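Local coordinates for hypothetical protein (Mus musculus, PDB 1VKB), which probably acts as a gamma-glutamylamine cyclotransferase, cleaving gamma-glutamyl amines to release 5-oxoproline, at residues L54-E59 and H151-N156; D92-P97 and N156-R161. One frame throughout, in Å; residues are numbered along the deposited sequence. Where two conformers were deposited one is given.

Interaction 1: L54-E59 and H151-N156. With FMT (formic acid), chain B.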
loop_
_atom_site.group_PDB
_atom_site.type_symbol
_atom_site.label_atom_id
_atom_site.label_comp_id
_atom_site.label_asym_id
_atom_site.label_seq_id
_atom_site.Cartn_x
_atom_site.Cartn_y
_atom_site.Cartn_z
ATOM N N LEU A 54 4.759 5.626 7.657
ATOM C CA LEU A 54 3.452 5.029 7.418
ATOM C C LEU A 54 2.559 5.461 8.532
ATOM O O LEU A 54 2.831 5.131 9.702
ATOM C CB LEU A 54 3.549 3.505 7.383
ATOM C CG LEU A 54 2.281 2.686 7.355
ATOM C CD1 LEU A 54 1.431 3.121 6.121
ATOM C CD2 LEU A 54 2.529 1.173 7.416
ATOM N N VAL A 55 1.520 6.207 8.193
ATOM C CA VAL A 55 0.640 6.778 9.191
ATOM C C VAL A 55 -0.800 6.333 8.925
ATOM O O VAL A 55 -1.198 6.099 7.802
ATOM C CB VAL A 55 0.706 8.340 9.229
ATOM C CG1 VAL A 55 2.095 8.847 9.622
ATOM C CG2 VAL A 55 0.302 8.978 7.899
ATOM N N ILE A 56 -1.569 6.262 10.001
ATOM C CA ILE A 56 -2.991 5.977 9.942
ATOM C C ILE A 56 -3.684 7.275 10.261
ATOM O O ILE A 56 -3.585 7.804 11.393
ATOM C CB ILE A 56 -3.355 4.872 10.942
ATOM C CG1 ILE A 56 -2.650 3.556 10.594
ATOM C CG2 ILE A 56 -4.841 4.638 10.896
ATOM C CD1 ILE A 56 -2.790 2.496 11.669
ATOM N N ALA A 57 -4.352 7.832 9.265
ATOM C CA ALA A 57 -4.709 9.236 9.350
ATOM C C ALA A 57 -6.008 9.581 8.653
ATOM O O ALA A 57 -6.453 8.904 7.718
ATOM C CB ALA A 57 -3.569 10.086 8.792
ATOM N N GLY A 58 -6.593 10.681 9.085
ATOM C CA GLY A 58 -7.830 11.164 8.505
ATOM C C GLY A 58 -9.048 10.497 9.121
ATOM O O GLY A 58 -8.940 9.576 9.921
ATOM N N GLU A 59 -10.229 10.980 8.722
ATOM C CA GLU A 59 -11.451 10.525 9.330
ATOM C C GLU A 59 -11.771 9.070 9.072
ATOM O O GLU A 59 -12.537 8.448 9.830
ATOM C CB GLU A 59 -12.629 11.397 8.858
ATOM C CG GLU A 59 -12.442 12.853 9.250
ATOM C CD GLU A 59 -13.396 13.338 10.318
ATOM O OE1 GLU A 59 -13.861 12.535 11.163
ATOM O OE2 GLU A 59 -13.675 14.553 10.301
ATOM N N HIS A 151 -3.164 0.411 17.979
ATOM C CA HIS A 151 -3.467 1.843 17.795
ATOM C C HIS A 151 -4.964 2.198 17.934
ATOM O O HIS A 151 -5.327 3.374 18.160
ATOM C CB HIS A 151 -2.964 2.315 16.431
ATOM C CG HIS A 151 -3.426 1.460 15.291
ATOM N ND1 HIS A 151 -4.732 1.451 14.842
ATOM C CD2 HIS A 151 -2.767 0.521 14.565
ATOM C CE1 HIS A 151 -4.840 0.576 13.853
ATOM N NE2 HIS A 151 -3.665 -0.012 13.683
ATOM N N GLY A 152 -5.833 1.198 17.781
ATOM C CA GLY A 152 -7.283 1.370 17.927
ATOM C C GLY A 152 -8.065 2.149 16.850
ATOM O O GLY A 152 -9.240 2.519 17.042
ATOM N N LEU A 153 -7.434 2.385 15.717
ATOM C CA LEU A 153 -7.999 3.126 14.595
ATOM C C LEU A 153 -8.359 2.197 13.425
ATOM O O LEU A 153 -7.565 1.936 12.532
ATOM C CB LEU A 153 -7.001 4.171 14.139
ATOM C CG LEU A 153 -6.623 5.183 15.231
ATOM C CD1 LEU A 153 -5.408 6.006 14.761
ATOM C CD2 LEU A 153 -7.845 6.034 15.576
ATOM N N ARG A 154 -9.575 1.683 13.479
ATOM C CA ARG A 154 -10.067 0.736 12.526
ATOM C C ARG A 154 -10.534 1.496 11.285
ATOM O O ARG A 154 -11.164 2.578 11.362
ATOM C CB ARG A 154 -11.203 -0.035 13.203
ATOM C CG ARG A 154 -11.789 -1.199 12.434
ATOM C CD ARG A 154 -13.161 -1.687 13.012
ATOM N NE ARG A 154 -13.526 -2.976 12.476
ATOM C CZ ARG A 154 -14.260 -3.191 11.384
ATOM N NH1 ARG A 154 -14.779 -2.207 10.676
ATOM N NH2 ARG A 154 -14.487 -4.435 11.023
ATOM N N TYR A 155 -10.219 0.941 10.132
ATOM C CA TYR A 155 -10.603 1.531 8.876
ATOM C C TYR A 155 -12.109 1.693 8.769
ATOM O O TYR A 155 -12.866 0.807 9.166
ATOM C CB TYR A 155 -10.094 0.672 7.726
ATOM C CG TYR A 155 -10.601 1.116 6.389
ATOM C CD1 TYR A 155 -10.049 2.224 5.739
ATOM C CD2 TYR A 155 -11.645 0.432 5.751
ATOM C CE1 TYR A 155 -10.483 2.598 4.481
ATOM C CE2 TYR A 155 -12.100 0.822 4.486
ATOM C CZ TYR A 155 -11.544 1.908 3.873
ATOM O OH TYR A 155 -11.985 2.274 2.646
ATOM N N ASN A 156 -12.539 2.836 8.265
ATOM C CA ASN A 156 -13.943 2.982 7.931
ATOM C C ASN A 156 -14.081 3.477 6.502
ATOM O O ASN A 156 -13.219 4.208 5.982
ATOM C CB ASN A 156 -14.722 3.751 9.003
ATOM C CG ASN A 156 -14.292 5.138 9.147
ATOM O OD1 ASN A 156 -14.609 5.977 8.296
ATOM N ND2 ASN A 156 -13.562 5.426 10.222
HETATM C C FMT B . -9.104 3.301 1.235
HETATM O O1 FMT B . -8.206 3.881 0.589
HETATM O O2 FMT B . -10.279 3.719 1.405
#
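Ile56 meets His151 end-on, its CD1 methyl resting over one face of the imidazole near the ring centre. CD1 lies 3.4 Å from the centroid of the His151 ring, 15° off the ring normal. This is a CH-pi contact. The edge of the same ring is used for hydrogen bonds. Leu153 N donates to His151 ND1 at 3.0 Å, close to the ring plane. His151 NE2 bonds the carbonyl of Asp146. With both nitrogens engaged, the ring is kept from turning and its face stays toward Ile56. An alanine here would remove the ring; the Ile56 methyl would probably face a gap and Leu153 N would be left without its acceptor. The other branch of Ile56, CG2, packs 3.9 Å from Leu153 CB, the two side chains meeting at a slant. Further along, CG of Asn156 sits between its backbone N and carbonyl carbon (chi1 65°), and the amide end comes close to 54-59. Its ND2 donates to Glu59 O at 3.2 Å, reaching a lone pair in the carbonyl plane with an N-H...O angle of 157°. OD1 of the same amide bonds His60 ND1. Tyr155 OH donates to formate O2. The contact straps the tail that follows strand 121-129 across the antiparallel hairpin of strands 54-57 and 62-66, on the surface of this gamma-glutamyl cyclotransferase-like fold.

Interaction 2: D92-P97 and N156-R161. With FMT (formic acid), chain B.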
loop_
_atom_site.group_PDB
_atom_site.type_symbol
_atom_site.label_atom_id
_atom_site.label_comp_id
_atom_site.label_asym_id
_atom_site.label_seq_id
_atom_site.Cartn_x
_atom_site.Cartn_y
_atom_site.Cartn_z
ATOM N N ASP A 92 -7.564 4.047 -9.932
ATOM C CA ASP A 92 -8.849 4.666 -9.749
ATOM C C ASP A 92 -9.306 4.482 -8.320
ATOM O O ASP A 92 -9.821 5.430 -7.723
ATOM C CB ASP A 92 -9.828 4.014 -10.706
ATOM C CG ASP A 92 -11.218 4.572 -10.626
ATOM O OD1 ASP A 92 -11.361 5.798 -10.644
ATOM O OD2 ASP A 92 -12.226 3.828 -10.610
ATOM N N PHE A 93 -9.144 3.265 -7.801
ATOM C CA PHE A 93 -9.531 2.952 -6.389
ATOM C C PHE A 93 -8.837 3.902 -5.381
ATOM O O PHE A 93 -9.446 4.410 -4.430
ATOM C CB PHE A 93 -9.175 1.511 -6.072
ATOM C CG PHE A 93 -9.627 1.091 -4.692
ATOM C CD1 PHE A 93 -10.985 0.790 -4.457
ATOM C CD2 PHE A 93 -8.747 1.097 -3.631
ATOM C CE1 PHE A 93 -11.412 0.470 -3.200
ATOM C CE2 PHE A 93 -9.175 0.765 -2.345
ATOM C CZ PHE A 93 -10.522 0.463 -2.140
ATOM N N GLU A 94 -7.541 4.122 -5.594
ATOM C CA GLU A 94 -6.739 5.004 -4.783
ATOM C C GLU A 94 -6.825 6.484 -5.147
ATOM O O GLU A 94 -6.132 7.307 -4.546
ATOM C CB GLU A 94 -5.277 4.551 -4.826
ATOM C CG GLU A 94 -5.042 3.167 -4.231
ATOM C CD GLU A 94 -5.246 3.132 -2.692
ATOM O OE1 GLU A 94 -6.370 3.330 -2.198
ATOM O OE2 GLU A 94 -4.258 2.995 -2.010
ATOM N N ASP A 95 -7.715 6.813 -6.065
ATOM C CA ASP A 95 -7.947 8.195 -6.527
ATOM C C ASP A 95 -6.638 8.924 -6.890
ATOM O O ASP A 95 -6.392 10.078 -6.449
ATOM C CB ASP A 95 -8.759 8.971 -5.524
ATOM C CG ASP A 95 -9.348 10.212 -6.115
ATOM O OD1 ASP A 95 -9.351 10.360 -7.375
ATOM O OD2 ASP A 95 -9.799 11.109 -5.391
ATOM N N CYS A 96 -5.820 8.257 -7.710
ATOM C CA CYS A 96 -4.565 8.832 -8.225
ATOM C C CYS A 96 -4.909 9.869 -9.281
ATOM O O CYS A 96 -5.868 9.682 -10.042
ATOM C CB CYS A 96 -3.698 7.765 -8.859
ATOM S SG CYS A 96 -3.128 6.580 -7.689
ATOM N N PRO A 97 -4.158 10.952 -9.401
ATOM C CA PRO A 97 -2.967 11.272 -8.635
ATOM C C PRO A 97 -3.251 12.226 -7.470
ATOM O O PRO A 97 -2.310 12.760 -6.867
ATOM C CB PRO A 97 -2.114 11.963 -9.692
ATOM C CG PRO A 97 -3.099 12.708 -10.492
ATOM C CD PRO A 97 -4.392 11.925 -10.490
ATOM N N ASN A 156 -12.539 2.836 8.265
ATOM C CA ASN A 156 -13.943 2.982 7.931
ATOM C C ASN A 156 -14.081 3.477 6.502
ATOM O O ASN A 156 -13.219 4.208 5.982
ATOM C CB ASN A 156 -14.722 3.751 9.003
ATOM C CG ASN A 156 -14.292 5.138 9.147
ATOM O OD1 ASN A 156 -14.609 5.977 8.296
ATOM N ND2 ASN A 156 -13.562 5.426 10.222
ATOM N N PRO A 157 -15.121 3.005 5.818
ATOM C CA PRO A 157 -15.210 3.194 4.387
ATOM C C PRO A 157 -15.529 4.628 4.004
ATOM O O PRO A 157 -16.106 5.394 4.775
ATOM C CB PRO A 157 -16.328 2.234 3.966
ATOM C CG PRO A 157 -17.157 2.086 5.127
ATOM C CD PRO A 157 -16.258 2.234 6.337
ATOM N N ARG A 158 -15.144 4.967 2.780
ATOM C CA ARG A 158 -15.048 6.364 2.363
ATOM C C ARG A 158 -16.308 7.193 2.453
ATOM O O ARG A 158 -16.224 8.406 2.741
ATOM C CB ARG A 158 -14.500 6.432 0.949
ATOM C CG ARG A 158 -13.014 6.230 0.932
ATOM C CD ARG A 158 -12.440 6.233 -0.465
ATOM N NE ARG A 158 -11.157 5.539 -0.538
ATOM C CZ ARG A 158 -10.422 5.469 -1.652
ATOM N NH1 ARG A 158 -10.844 6.099 -2.764
ATOM N NH2 ARG A 158 -9.268 4.785 -1.641
ATOM N N GLU A 159 -17.471 6.580 2.214
ATOM C CA GLU A 159 -18.718 7.326 2.223
ATOM C C GLU A 159 -19.335 7.522 3.599
ATOM O O GLU A 159 -20.390 8.171 3.729
ATOM C CB GLU A 159 -19.735 6.679 1.279
ATOM C CG GLU A 159 -19.357 6.796 -0.196
ATOM C CD GLU A 159 -19.336 8.240 -0.685
ATOM N N ASN A 160 -18.683 6.994 4.638
ATOM C CA ASN A 160 -19.097 7.292 6.010
ATOM C C ASN A 160 -18.856 8.763 6.418
ATOM O O ASN A 160 -17.839 9.358 6.068
ATOM C CB ASN A 160 -18.418 6.309 6.982
ATOM C CG ASN A 160 -19.066 4.933 6.961
ATOM O OD1 ASN A 160 -19.838 4.580 6.003
ATOM N ND2 ASN A 160 -18.798 4.140 8.032
ATOM N N ARG A 161 -19.819 9.337 7.133
ATOM C CA ARG A 161 -19.744 10.722 7.617
ATOM C C ARG A 161 -19.889 10.774 9.139
ATOM O O ARG A 161 -19.750 9.743 9.807
ATOM C CB ARG A 161 -20.849 11.554 6.969
ATOM O OXT ARG A 161 -20.147 11.824 9.755
HETATM C C FMT B . -9.104 3.301 1.235
HETATM O O1 FMT B . -8.206 3.881 0.589
HETATM O O2 FMT B . -10.279 3.719 1.405
#
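Arg158 reaches across to Phe93 and Glu94 with an almost fully extended side chain. It starts at the second position of a type I turn from Pro157 to Asn160. CB leaves the turn in the direction of segment 92-97, and a chi1 of -78° sets CG beside the backbone N. CG passes 3.7 Å from formate O2, and CD passes the same oxygen at a similar distance. NE then donates to formate O2 at 2.8 Å in a nearly straight bond. The formate carbon lies in the guanidinium plane, at its edge. NH2 bonds the other oxygen, formate O1, at 2.6 Å and 166°, so one carboxylate is held by two such bonds. The formate probably came from the crystallisation liquor. Its site is nevertheless consistent with a small anion-binding pocket, and Tyr155 is another of its ligands. Beyond CZ the group meets the end of helix 84-93. That helix closes with a Schellman motif: Asp95, with positive phi, is the C-prime residue, Cys96 N bonds the carbonyl O of Asp91, and Asp95 N bonds Asp92 O. The carbonyl of Phe93 faces the guanidinium edge there. Arg158 NH1 and NH2 both point to Phe93 O, each at 2.8 Å, but both bonds are bent and weak. NH2 has a further partner in Glu94 OE1, a salt bridge of 3.3 Å. The Glu94 chain is bent at chi2, and its carboxylate comes in at the guanidinium edge. NH2 also lies over one face of the Phe93 ring, 4.1 Å from Phe93 CE2. The ring and guanidinium planes are 41° apart, and any cation-pi attraction is weak at this range. Asp95 adds an opposite charge nearby, though its carboxylate does not touch Arg158.

From the N terminus, the first segment to take part lies on strand 54-57; the next is the end of helix 84-93 with the turn after it. The tail beyond strand 121-129 answers both in the same order. Interaction 1 closes a loop of 91 residues between 54-59 and 151-156. Interaction 2 closes a loop of 58 residues between 92-97 and 156-161. The two cross, since their segments alternate along the chain. They share Asn156, where the tail passes from the hairpin toward the helix end. Their centres lie about 14 Å apart. One formate joins them, bound by Tyr155 from the first contact and Arg158 from the second.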